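Local coordinates for protein gamma-glutamyl phosphate reductase (Thermotoga maritima, PDB 1O20) that probably catalyses the NADPH-dependent reduction of L-glutamyl phosphate to the corresponding semialdehyde, a step on the pathway to proline, at residues E106-W111 and R121-I126; R61-K66 and L163-A168; F283-V288 and E306-V311; T234-C239 and Y346-S351. All coordinates share one frame; numbering follows the deposited sequence.

Contact 1. Residues E106-W111 and R121-I126; sequences EVIDSW and RVRVPI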
loop_
_atom_site.group_PDB
_atom_site.type_symbol
_atom_site.label_atom_id
_atom_site.label_comp_id
_atom_site.label_asym_id
_atom_site.label_seq_id
_atom_site.Cartn_x
_atom_site.Cartn_y
_atom_site.Cartn_z
ATOM N N GLU A 106 15.115 15.339 -9.044
ATOM C CA GLU A 106 14.172 16.462 -9.058
ATOM C C GLU A 106 14.584 17.471 -7.986
ATOM O O GLU A 106 14.952 17.093 -6.864
ATOM C CB GLU A 106 12.725 16.052 -8.743
ATOM C CG GLU A 106 12.097 15.202 -9.827
ATOM C CD GLU A 106 10.636 14.865 -9.574
ATOM O OE1 GLU A 106 10.132 14.927 -8.416
ATOM O OE2 GLU A 106 9.998 14.511 -10.578
ATOM N N VAL A 107 14.487 18.741 -8.318
ATOM C CA VAL A 107 14.703 19.760 -7.316
ATOM C C VAL A 107 13.381 19.996 -6.602
ATOM O O VAL A 107 12.366 20.327 -7.235
ATOM C CB VAL A 107 15.237 21.059 -7.934
ATOM C CG1 VAL A 107 15.197 22.192 -6.946
ATOM C CG2 VAL A 107 16.639 20.826 -8.409
ATOM N N ILE A 108 13.394 19.829 -5.285
ATOM C CA ILE A 108 12.222 20.203 -4.473
ATOM C C ILE A 108 12.107 21.728 -4.465
ATOM O O ILE A 108 11.050 22.293 -4.733
ATOM C CB ILE A 108 12.323 19.622 -3.055
ATOM C CG1 ILE A 108 12.234 18.098 -3.122
ATOM C CG2 ILE A 108 11.194 20.135 -2.107
ATOM C CD1 ILE A 108 12.856 17.409 -1.930
ATOM N N ASP A 109 13.203 22.383 -4.121
ATOM C CA ASP A 109 13.261 23.814 -4.221
ATOM C C ASP A 109 14.700 24.239 -4.287
ATOM O O ASP A 109 15.606 23.447 -4.042
ATOM C CB ASP A 109 12.508 24.491 -3.041
ATOM C CG ASP A 109 12.882 23.920 -1.690
ATOM O OD1 ASP A 109 13.886 23.170 -1.546
ATOM O OD2 ASP A 109 12.194 24.171 -0.691
ATOM N N SER A 110 14.912 25.478 -4.693
ATOM C CA SER A 110 16.271 26.036 -4.742
ATOM C C SER A 110 16.219 27.531 -4.833
ATOM O O SER A 110 15.346 28.088 -5.521
ATOM C CB SER A 110 17.027 25.526 -5.967
ATOM O OG SER A 110 18.341 26.084 -6.002
ATOM N N TRP A 111 17.148 28.178 -4.158
ATOM C CA TRP A 111 17.176 29.626 -4.121
ATOM C C TRP A 111 18.601 30.110 -3.971
ATOM O O TRP A 111 19.511 29.321 -3.706
ATOM C CB TRP A 111 16.295 30.126 -2.943
ATOM C CG TRP A 111 16.783 29.610 -1.613
ATOM C CD1 TRP A 111 17.605 30.263 -0.737
ATOM C CD2 TRP A 111 16.551 28.312 -1.048
ATOM N NE1 TRP A 111 17.881 29.456 0.344
ATOM C CE2 TRP A 111 17.228 28.262 0.189
ATOM C CE3 TRP A 111 15.838 27.178 -1.459
ATOM C CZ2 TRP A 111 17.191 27.127 1.027
ATOM C CZ3 TRP A 111 15.806 26.073 -0.637
ATOM C CH2 TRP A 111 16.478 26.044 0.589
ATOM N N ARG A 121 17.464 21.656 -2.687
ATOM C CA ARG A 121 17.137 20.380 -2.146
ATOM C C ARG A 121 16.803 19.530 -3.325
ATOM O O ARG A 121 15.921 19.895 -4.128
ATOM C CB ARG A 121 15.919 20.469 -1.241
ATOM C CG ARG A 121 16.226 20.891 0.110
ATOM C CD ARG A 121 15.057 20.666 1.031
ATOM N NE ARG A 121 14.226 21.837 1.049
ATOM C CZ ARG A 121 13.390 22.154 2.019
ATOM N NH1 ARG A 121 13.245 21.369 3.085
ATOM N NH2 ARG A 121 12.680 23.272 1.906
ATOM N N VAL A 122 17.490 18.398 -3.411
ATOM C CA VAL A 122 17.446 17.527 -4.575
ATOM C C VAL A 122 17.146 16.080 -4.101
ATOM O O VAL A 122 17.778 15.588 -3.179
ATOM C CB VAL A 122 18.801 17.532 -5.314
ATOM C CG1 VAL A 122 18.701 16.712 -6.582
ATOM C CG2 VAL A 122 19.316 19.001 -5.619
ATOM N N ARG A 123 16.213 15.421 -4.767
ATOM C CA ARG A 123 15.800 14.060 -4.457
ATOM C C ARG A 123 16.843 13.043 -4.890
ATOM O O ARG A 123 17.386 13.131 -6.003
ATOM C CB ARG A 123 14.505 13.704 -5.214
ATOM C CG ARG A 123 13.285 14.519 -4.806
ATOM C CD ARG A 123 11.924 13.887 -5.230
ATOM N NE ARG A 123 10.876 14.902 -5.333
ATOM C CZ ARG A 123 10.216 15.418 -4.300
ATOM N NH1 ARG A 123 10.420 14.957 -3.096
ATOM N NH2 ARG A 123 9.290 16.374 -4.491
ATOM N N VAL A 124 17.098 12.099 -4.001
ATOM C CA VAL A 124 18.010 10.983 -4.199
ATOM C C VAL A 124 17.337 9.707 -3.671
ATOM O O VAL A 124 16.411 9.765 -2.884
ATOM C CB VAL A 124 19.382 11.226 -3.473
ATOM C CG1 VAL A 124 20.038 12.535 -4.002
ATOM C CG2 VAL A 124 19.216 11.324 -1.995
ATOM N N PRO A 125 17.783 8.556 -4.132
ATOM C CA PRO A 125 17.230 7.283 -3.656
ATOM C C PRO A 125 17.364 7.105 -2.171
ATOM O O PRO A 125 18.331 7.553 -1.547
ATOM C CB PRO A 125 18.064 6.223 -4.415
ATOM C CG PRO A 125 18.650 6.953 -5.572
ATOM C CD PRO A 125 18.818 8.367 -5.150
ATOM N N ILE A 126 16.377 6.438 -1.583
ATOM C CA ILE A 126 16.449 6.095 -0.154
ATOM C C ILE A 126 17.538 5.087 0.214
ATOM O O ILE A 126 18.154 5.208 1.288
ATOM C CB ILE A 126 15.062 5.762 0.436
ATOM C CG1 ILE A 126 15.169 5.592 1.940
ATOM C CG2 ILE A 126 14.466 4.490 -0.159
ATOM C CD1 ILE A 126 13.798 5.641 2.614
#
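The carbonyl oxygen of R121 is met by two neighbouring groups: the backbone N of I108 bonds to R121 O at 2.8 Å, and the CA of V107 adds a C-H...O contact to R121 O at 3.4 Å. On the one side of this shared acceptor V107 and V122 form an antiparallel non-hydrogen-bonded pair, flanked by the bond from R123 N to E106 O (3.0 Å). Beyond it, where the chain turns a corner at I108, R121 N donates to D109 O. Two salt bridges accompany the backbone ladder, and they differ in form. R121 grips D109 side-on, NE reaching OD1 at 2.9 Å and NH2 reaching OD2 at 2.8 Å. Both carboxylate oxygens use syn lone pairs, and the flat groups lie 25° apart. The bend at chi3 of R121 (-90°) puts NE beside D109 OD1. R123 instead offers E106 a single nitrogen, NE to OE1 at 3.2 Å, on the anti lone pair, with the two planes tilted 63°. One face of its guanidinium is covered by I108, whose CG1 lies off-centre toward the rim, 3.6 Å from R123 CZ. Y415 of the neighbouring strand 413-420 touches both I108 and R121. The whole is a beta hairpin of strands 107-112 and 118-125, whose first strand is broken where the chain turns at I108, and strand 413-420 completes it into a three-stranded antiparallel sheet; it probably corresponds to the arm that serves oligomerisation in other aldehyde dehydrogenases.

Contact 2. Residues R61-K66 and L163-A168; sequences RIDVEK and LNSNKA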
loop_
_atom_site.group_PDB
_atom_site.type_symbol
_atom_site.label_atom_id
_atom_site.label_comp_id
_atom_site.label_asym_id
_atom_site.label_seq_id
_atom_site.Cartn_x
_atom_site.Cartn_y
_atom_site.Cartn_z
ATOM N N ARG A 61 3.260 -24.230 -10.915
ATOM C CA ARG A 61 2.434 -25.450 -10.879
ATOM C C ARG A 61 2.833 -26.247 -9.642
ATOM O O ARG A 61 1.966 -26.840 -8.999
ATOM C CB ARG A 61 2.666 -26.296 -12.100
ATOM C CG ARG A 61 1.885 -27.622 -12.167
ATOM C CD ARG A 61 2.453 -28.557 -13.226
ATOM N NE ARG A 61 3.794 -28.998 -12.825
ATOM C CZ ARG A 61 4.055 -30.107 -12.138
ATOM N NH1 ARG A 61 3.062 -30.940 -11.798
ATOM N NH2 ARG A 61 5.319 -30.402 -11.808
ATOM N N ILE A 62 4.131 -26.226 -9.288
ATOM C CA ILE A 62 4.585 -26.918 -8.088
ATOM C C ILE A 62 4.039 -26.268 -6.830
ATOM O O ILE A 62 3.481 -26.954 -5.997
ATOM C CB ILE A 62 6.113 -27.021 -8.041
ATOM C CG1 ILE A 62 6.596 -27.973 -9.154
ATOM C CG2 ILE A 62 6.575 -27.483 -6.656
ATOM C CD1 ILE A 62 8.100 -27.864 -9.401
ATOM N N ASP A 63 4.158 -24.946 -6.706
ATOM C CA ASP A 63 3.610 -24.233 -5.560
ATOM C C ASP A 63 2.091 -24.507 -5.369
ATOM O O ASP A 63 1.599 -24.760 -4.239
ATOM C CB ASP A 63 3.823 -22.732 -5.717
ATOM C CG ASP A 63 5.278 -22.311 -5.597
ATOM O OD1 ASP A 63 6.113 -23.071 -5.047
ATOM O OD2 ASP A 63 5.681 -21.207 -6.056
ATOM N N VAL A 64 1.352 -24.423 -6.469
ATOM C CA VAL A 64 -0.098 -24.621 -6.458
ATOM C C VAL A 64 -0.463 -26.057 -6.052
ATOM O O VAL A 64 -1.362 -26.243 -5.238
ATOM C CB VAL A 64 -0.744 -24.258 -7.835
ATOM C CG1 VAL A 64 -2.158 -24.823 -7.959
ATOM C CG2 VAL A 64 -0.762 -22.712 -8.013
ATOM N N GLU A 65 0.236 -27.053 -6.578
ATOM C CA GLU A 65 -0.106 -28.467 -6.266
ATOM C C GLU A 65 0.263 -28.733 -4.808
ATOM O O GLU A 65 -0.432 -29.460 -4.143
ATOM C CB GLU A 65 0.583 -29.482 -7.197
ATOM N N LYS A 66 1.322 -28.081 -4.306
ATOM C CA LYS A 66 1.716 -28.239 -2.911
ATOM C C LYS A 66 0.664 -27.617 -1.998
ATOM O O LYS A 66 0.326 -28.192 -0.986
ATOM C CB LYS A 66 3.109 -27.636 -2.621
ATOM C CG LYS A 66 4.284 -28.609 -2.768
ATOM C CD LYS A 66 5.630 -27.914 -2.370
ATOM C CE LYS A 66 6.654 -28.873 -1.730
ATOM N NZ LYS A 66 7.669 -28.158 -0.835
ATOM N N LEU A 163 7.619 -19.922 -3.076
ATOM C CA LEU A 163 9.062 -20.019 -3.222
ATOM C C LEU A 163 9.523 -20.438 -4.610
ATOM O O LEU A 163 10.457 -19.865 -5.148
ATOM C CB LEU A 163 9.633 -20.998 -2.198
ATOM C CG LEU A 163 11.146 -21.202 -2.293
ATOM C CD1 LEU A 163 11.869 -19.887 -2.017
ATOM C CD2 LEU A 163 11.568 -22.279 -1.320
ATOM N N ASN A 164 8.910 -21.457 -5.192
ATOM C CA ASN A 164 9.353 -21.866 -6.527
ATOM C C ASN A 164 9.046 -20.780 -7.566
ATOM O O ASN A 164 9.889 -20.469 -8.407
ATOM C CB ASN A 164 8.728 -23.195 -6.938
ATOM C CG ASN A 164 9.060 -24.326 -5.959
ATOM O OD1 ASN A 164 10.089 -24.924 -6.055
ATOM N ND2 ASN A 164 8.181 -24.564 -4.992
ATOM N N SER A 165 7.856 -20.198 -7.470
ATOM C CA SER A 165 7.425 -19.147 -8.377
ATOM C C SER A 165 8.393 -17.972 -8.283
ATOM O O SER A 165 8.863 -17.434 -9.302
ATOM C CB SER A 165 6.010 -18.690 -8.029
ATOM O OG SER A 165 5.068 -19.745 -8.221
ATOM N N ASN A 166 8.702 -17.570 -7.056
ATOM C CA ASN A 166 9.525 -16.403 -6.850
ATOM C C ASN A 166 10.957 -16.615 -7.293
ATOM O O ASN A 166 11.577 -15.687 -7.830
ATOM C CB ASN A 166 9.456 -15.918 -5.411
ATOM C CG ASN A 166 8.104 -15.296 -5.066
ATOM O OD1 ASN A 166 7.387 -14.803 -5.945
ATOM N ND2 ASN A 166 7.765 -15.305 -3.791
ATOM N N LYS A 167 11.466 -17.815 -7.129
ATOM C CA LYS A 167 12.790 -18.107 -7.657
ATOM C C LYS A 167 12.846 -17.911 -9.151
ATOM O O LYS A 167 13.782 -17.318 -9.643
ATOM C CB LYS A 167 13.201 -19.540 -7.400
ATOM C CG LYS A 167 13.805 -19.796 -6.060
ATOM C CD LYS A 167 14.394 -21.207 -6.029
ATOM C CE LYS A 167 14.023 -21.955 -4.783
ATOM N NZ LYS A 167 14.455 -23.383 -4.894
ATOM N N ALA A 168 11.881 -18.503 -9.861
ATOM C CA ALA A 168 11.848 -18.430 -11.291
ATOM C C ALA A 168 11.690 -16.986 -11.779
ATOM O O ALA A 168 12.324 -16.594 -12.763
ATOM C CB ALA A 168 10.708 -19.314 -11.838
HETATM O O HOH W 1 9.252 -27.026 -3.712
#
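Four donors converge on the carboxylate of D63, and they make up the tight half of the contact. The amide of N164 sends ND2 to D63 OD1 at 2.6 Å, almost straight at 171° and in the amide plane, while N164 N reaches the syn side of D63 OD1 at 3.2 Å. S165 likewise gives two donors to the second oxygen, but from one face of the carboxylate plane: its OG lies on the anti side, 2.7 Å from D63 OD2, and S165 N on the syn side, 2.8 Å from D63 OD2. Four bonds on two oxygens hold the buried carboxylate against rotation, N60 helps to position S165 OG, and the amino end of the helix would favour the negative charge. An alanine at D63 would probably leave the backbone N-H groups of N164 and S165 without their acceptor and let the N164 amide turn. The outer side is looser: CG2 of I62 comes no nearer than 3.7 Å to N164 ND2, and a water 3.0 Å from N164 ND2 is linked weakly to K66 NZ. The segments run nearly antiparallel (169°), a side-by-side helix pair in which an acidic side chain of helix 53-69 receives the first turn of helix 163-177, the helix following strand 154-157 of the four-stranded parallel sheet.

Contact 3. Residues F283-V288 and E306-V311; sequences FLPVIV and EIVPDV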
loop_
_atom_site.group_PDB
_atom_site.type_symbol
_atom_site.label_atom_id
_atom_site.label_comp_id
_atom_site.label_asym_id
_atom_site.label_seq_id
_atom_site.Cartn_x
_atom_site.Cartn_y
_atom_site.Cartn_z
ATOM N N PHE A 283 -33.464 7.343 6.580
ATOM C CA PHE A 283 -32.356 6.853 5.770
ATOM C C PHE A 283 -31.981 5.426 6.164
ATOM O O PHE A 283 -31.690 4.613 5.288
ATOM C CB PHE A 283 -31.119 7.789 5.901
ATOM C CG PHE A 283 -29.976 7.404 4.997
ATOM C CD1 PHE A 283 -30.136 7.430 3.634
ATOM C CD2 PHE A 283 -28.764 6.949 5.513
ATOM C CE1 PHE A 283 -29.134 7.018 2.797
ATOM C CE2 PHE A 283 -27.770 6.515 4.674
ATOM C CZ PHE A 283 -27.956 6.558 3.309
ATOM N N LEU A 284 -32.026 5.091 7.458
ATOM C CA LEU A 284 -31.557 3.753 7.881
ATOM C C LEU A 284 -32.312 2.611 7.215
ATOM O O LEU A 284 -31.671 1.638 6.784
ATOM C CB LEU A 284 -31.534 3.557 9.387
ATOM C CG LEU A 284 -30.412 4.310 10.114
ATOM C CD1 LEU A 284 -30.629 4.233 11.600
ATOM C CD2 LEU A 284 -29.030 3.769 9.749
ATOM N N PRO A 285 -33.642 2.693 7.128
ATOM C CA PRO A 285 -34.382 1.602 6.453
ATOM C C PRO A 285 -33.945 1.419 5.013
ATOM O O PRO A 285 -33.858 0.289 4.541
ATOM C CB PRO A 285 -35.871 2.013 6.607
ATOM C CG PRO A 285 -35.882 2.868 7.799
ATOM C CD PRO A 285 -34.561 3.661 7.761
ATOM N N VAL A 286 -33.616 2.522 4.354
ATOM C CA VAL A 286 -33.183 2.481 2.961
ATOM C C VAL A 286 -31.801 1.880 2.790
ATOM O O VAL A 286 -31.635 0.968 2.004
ATOM C CB VAL A 286 -33.258 3.862 2.322
ATOM C CG1 VAL A 286 -32.743 3.808 0.856
ATOM C CG2 VAL A 286 -34.704 4.339 2.344
ATOM N N ILE A 287 -30.821 2.382 3.540
ATOM C CA ILE A 287 -29.457 1.925 3.369
ATOM C C ILE A 287 -29.281 0.491 3.851
ATOM O O ILE A 287 -28.526 -0.258 3.252
ATOM C CB ILE A 287 -28.433 2.907 4.028
ATOM C CG1 ILE A 287 -27.006 2.555 3.603
ATOM C CG2 ILE A 287 -28.562 2.915 5.531
ATOM C CD1 ILE A 287 -26.760 2.691 2.075
ATOM N N VAL A 288 -29.975 0.117 4.910
ATOM C CA VAL A 288 -29.910 -1.248 5.419
ATOM C C VAL A 288 -30.495 -2.225 4.361
ATOM O O VAL A 288 -29.873 -3.239 4.057
ATOM C CB VAL A 288 -30.587 -1.392 6.808
ATOM C CG1 VAL A 288 -30.673 -2.865 7.254
ATOM C CG2 VAL A 288 -29.840 -0.623 7.838
ATOM N N GLU A 306 -33.481 0.522 17.319
ATOM C CA GLU A 306 -34.836 1.110 17.513
ATOM C C GLU A 306 -35.527 1.345 16.167
ATOM O O GLU A 306 -36.714 1.119 16.030
ATOM C CB GLU A 306 -34.827 2.422 18.293
ATOM C CG GLU A 306 -34.548 2.245 19.768
ATOM C CD GLU A 306 -34.155 3.529 20.510
ATOM O OE1 GLU A 306 -34.102 4.627 19.885
ATOM O OE2 GLU A 306 -33.905 3.408 21.746
ATOM N N ILE A 307 -34.773 1.799 15.190
ATOM C CA ILE A 307 -35.309 2.104 13.884
ATOM C C ILE A 307 -35.435 0.888 12.946
ATOM O O ILE A 307 -36.421 0.784 12.257
ATOM C CB ILE A 307 -34.484 3.245 13.251
ATOM C CG1 ILE A 307 -34.728 4.557 14.016
ATOM C CG2 ILE A 307 -34.849 3.446 11.771
ATOM C CD1 ILE A 307 -33.635 5.628 13.856
ATOM N N VAL A 308 -34.439 0.002 12.907
ATOM C CA VAL A 308 -34.466 -1.203 12.071
ATOM C C VAL A 308 -34.245 -2.418 12.987
ATOM O O VAL A 308 -33.097 -2.809 13.254
ATOM C CB VAL A 308 -33.404 -1.190 10.955
ATOM C CG1 VAL A 308 -33.643 -2.341 9.994
ATOM C CG2 VAL A 308 -33.442 0.125 10.159
ATOM N N PRO A 309 -35.339 -2.985 13.499
ATOM C CA PRO A 309 -35.299 -3.874 14.678
ATOM C C PRO A 309 -34.632 -5.217 14.468
ATOM O O PRO A 309 -34.264 -5.897 15.438
ATOM C CB PRO A 309 -36.777 -4.035 15.044
ATOM C CG PRO A 309 -37.496 -3.907 13.703
ATOM C CD PRO A 309 -36.707 -2.811 12.995
ATOM N N ASP A 310 -34.421 -5.608 13.227
ATOM C CA ASP A 310 -33.714 -6.859 13.010
ATOM C C ASP A 310 -32.188 -6.774 12.860
ATOM O O ASP A 310 -31.562 -7.807 12.617
ATOM C CB ASP A 310 -34.317 -7.628 11.826
ATOM C CG ASP A 310 -34.195 -6.891 10.530
ATOM O OD1 ASP A 310 -33.914 -5.673 10.555
ATOM O OD2 ASP A 310 -34.365 -7.439 9.420
ATOM N N VAL A 311 -31.580 -5.587 12.948
ATOM C CA VAL A 311 -30.114 -5.557 12.803
ATOM C C VAL A 311 -29.464 -6.312 13.959
ATOM O O VAL A 311 -29.968 -6.340 15.090
ATOM C CB VAL A 311 -29.479 -4.151 12.647
ATOM C CG1 VAL A 311 -30.108 -3.396 11.481
ATOM C CG2 VAL A 311 -29.578 -3.346 13.933
#
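L284 and I307 touch at their methyl ends, CD1 of L284 lying 4.0 Å from CD1 of I307 with the two side chains crossed at about a right angle. This pair opens a purely apolar series that can be followed along the helix. The other branch of I307 serves the proline: its CG2, anti to the backbone N, is 4.0 Å from P285 CD, and it also nears L284 CB. V308 works with both methyls. Its CG2 sits 4.0 Å from L284 CB and close to the ring of P285, while its CG1 slides past V288, meeting V288 CG1 at 4.1 Å. That V288 methyl reaches on to V311, CG1 to CG1 at 4.3 Å.

Hydrogen bonds act within each partner rather than between them. V308 is the first residue to leave the helix 302-307, and a type I beta turn from V308 to V311 is closed by V311 N on V308 O at 3.2 Å, which brings both valines to one side, toward V288. In the opposite segment, the N of P285 carries no hydrogen and has no bond to the preceding turn, where the helix kinks.

Charge enters at the margin, as a salt bridge from D310 to R292 farther along helix 277-293. Behind the contact, L284 and V288 also rest on I330 of strand 327-333. With van der Waals contacts alone between the two segments, their fit depends on the shapes of branched aliphatic side chains and the proline ring, and on the exclusion of water from L284 and V288, whereas P285 remains at the exposed edge.

Contact 4. Residues T234-C239 and Y346-S351; sequences TGVGNC and YSTGHS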
loop_
_atom_site.group_PDB
_atom_site.type_symbol
_atom_site.label_atom_id
_atom_site.label_comp_id
_atom_site.label_asym_id
_atom_site.label_seq_id
_atom_site.Cartn_x
_atom_site.Cartn_y
_atom_site.Cartn_z
ATOM N N THR A 234 2.001 -0.305 6.142
ATOM C CA THR A 234 0.722 -0.268 5.445
ATOM C C THR A 234 -0.333 -0.856 6.343
ATOM O O THR A 234 -0.550 -2.085 6.337
ATOM C CB THR A 234 0.800 -1.063 4.113
ATOM O OG1 THR A 234 1.084 -2.456 4.372
ATOM C CG2 THR A 234 1.969 -0.545 3.249
ATOM N N GLY A 235 -0.974 0.007 7.143
ATOM C CA GLY A 235 -1.744 -0.451 8.283
ATOM C C GLY A 235 -3.195 -0.830 7.965
ATOM O O GLY A 235 -3.628 -0.769 6.815
ATOM N N VAL A 236 -3.887 -1.225 9.036
ATOM C CA VAL A 236 -5.337 -1.516 9.089
ATOM C C VAL A 236 -6.215 -0.353 8.633
ATOM O O VAL A 236 -5.901 0.816 8.882
ATOM C CB VAL A 236 -5.791 -1.821 10.543
ATOM C CG1 VAL A 236 -7.313 -2.185 10.590
ATOM C CG2 VAL A 236 -4.983 -2.963 11.147
ATOM N N GLY A 237 -7.323 -0.683 7.975
ATOM C CA GLY A 237 -8.229 0.325 7.444
ATOM C C GLY A 237 -9.635 0.131 7.990
ATOM O O GLY A 237 -10.515 -0.388 7.304
ATOM N N ASN A 238 -9.806 0.506 9.252
ATOM C CA ASN A 238 -11.123 0.657 9.864
ATOM C C ASN A 238 -11.701 1.982 9.412
ATOM O O ASN A 238 -11.573 2.985 10.102
ATOM C CB ASN A 238 -11.026 0.617 11.390
ATOM C CG ASN A 238 -12.369 0.520 12.055
ATOM O OD1 ASN A 238 -13.313 -0.090 11.500
ATOM N ND2 ASN A 238 -12.481 1.100 13.268
ATOM N N CYS A 239 -12.345 1.976 8.260
ATOM C CA CYS A 239 -12.724 3.208 7.583
ATOM C C CYS A 239 -14.186 3.551 7.844
ATOM O O CYS A 239 -15.061 2.648 7.785
ATOM C CB CYS A 239 -12.480 3.060 6.093
ATOM S SG CYS A 239 -10.748 2.735 5.710
ATOM N N TYR A 346 -11.917 5.593 17.077
ATOM C CA TYR A 346 -11.867 4.243 16.497
ATOM C C TYR A 346 -11.135 4.107 15.174
ATOM O O TYR A 346 -10.928 3.017 14.728
ATOM C CB TYR A 346 -13.297 3.670 16.389
ATOM C CG TYR A 346 -13.953 3.431 17.692
ATOM C CD1 TYR A 346 -14.991 4.260 18.135
ATOM C CD2 TYR A 346 -13.549 2.373 18.518
ATOM C CE1 TYR A 346 -15.611 4.029 19.329
ATOM C CE2 TYR A 346 -14.166 2.143 19.763
ATOM C CZ TYR A 346 -15.194 2.967 20.159
ATOM O OH TYR A 346 -15.851 2.753 21.369
ATOM N N SER A 347 -10.727 5.206 14.548
ATOM C CA SER A 347 -10.086 5.181 13.234
ATOM C C SER A 347 -8.704 4.570 13.379
ATOM O O SER A 347 -8.090 4.682 14.423
ATOM C CB SER A 347 -9.952 6.620 12.711
ATOM O OG SER A 347 -9.142 6.770 11.559
ATOM N N THR A 348 -8.218 3.912 12.335
ATOM C CA THR A 348 -6.831 3.474 12.285
ATOM C C THR A 348 -6.031 4.368 11.352
ATOM O O THR A 348 -4.932 4.019 10.948
ATOM C CB THR A 348 -6.749 2.041 11.821
ATOM O OG1 THR A 348 -7.442 1.862 10.563
ATOM C CG2 THR A 348 -7.461 1.103 12.838
ATOM N N GLY A 349 -6.606 5.501 10.958
ATOM C CA GLY A 349 -5.869 6.490 10.199
ATOM C C GLY A 349 -5.696 6.163 8.730
ATOM O O GLY A 349 -4.761 6.620 8.099
ATOM N N HIS A 350 -6.613 5.387 8.168
ATOM C CA HIS A 350 -6.537 5.042 6.752
ATOM C C HIS A 350 -7.365 6.011 5.915
ATOM O O HIS A 350 -6.823 6.959 5.333
ATOM C CB HIS A 350 -6.965 3.575 6.546
ATOM C CG HIS A 350 -6.608 3.005 5.208
ATOM N ND1 HIS A 350 -7.188 3.429 4.035
ATOM C CD2 HIS A 350 -5.727 2.027 4.862
ATOM C CE1 HIS A 350 -6.683 2.740 3.024
ATOM N NE2 HIS A 350 -5.783 1.892 3.495
ATOM N N SER A 351 -8.662 5.716 5.798
ATOM C CA SER A 351 -9.582 6.470 4.998
ATOM C C SER A 351 -10.863 6.793 5.805
ATOM O O SER A 351 -11.406 5.943 6.480
ATOM C CB SER A 351 -9.925 5.677 3.737
ATOM O OG SER A 351 -8.747 5.429 3.017
HETATM O O HOH W 2 -3.557 1.726 10.181
HETATM O O HOH W 3 -9.302 4.672 8.897
#
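The imidazole of H350 has carbonyl oxygens near its plane at one edge, G235 O lying 4.0 Å from CD2 and V236 O a little farther round. C239 SG stands obliquely to the ring, 4.6 Å from its centroid and 46° off the normal, and G237 CA is likewise oblique, 3.8 Å from H350 CG. At the ring's other side ND1 shares a hydrogen bond with S351 OG, which in turn bonds to T383. The second flat group is the amide of N238: its ND2 donates to Y346 O at 2.9 Å, with that oxygen near the amide plane, although ND2 itself stands above the carbonyl plane. W319 O is a further acceptor for ND2, and K272 holds OD1.

Between the two flat groups, T348 OG1 links two backbone sites. It donates to V236 O over a short 2.5 Å, from well above the carbonyl plane, and accepts from N238 N at 3.0 Å. Its place between the backbone N and the carbonyl carbon (chi1 54°) turns OG1 to both sites and leaves CG2 against V236 CG1 and N238 CB. A valine at T348 would probably leave N238 N without this acceptor and V236 O without its hydroxyl donor. A water bridges V236 O and T348 O beside it, and S347 OG accepts from G349 N in an ST turn and is also bonded to E352.

The two loops thus join just before strands 239-243 and 351-355, neighbours in the seven-stranded parallel sheet, the first following helix 217-226 and the second leaving helix 336-346.

Overall arrangement
In this chain the four contacts fall into two nested pairs. Contact 2, beside the four-stranded parallel sheet, closes a loop within which the hairpin of contact 1 lies, with centres about 42 Å apart. Contact 4 follows in the chain and encloses contact 3, about 26 Å away between centres; both lie around the seven-stranded parallel sheet, contact 4 at adjoining strands 239-243 and 351-355, contact 3 against strand 327-333. Contacts 1 and 3 are the farthest apart, about 54 Å between centres, on opposite sides of the chain's centre. This division into two parallel sheets and an antiparallel arm fits the aldehyde dehydrogenase fold.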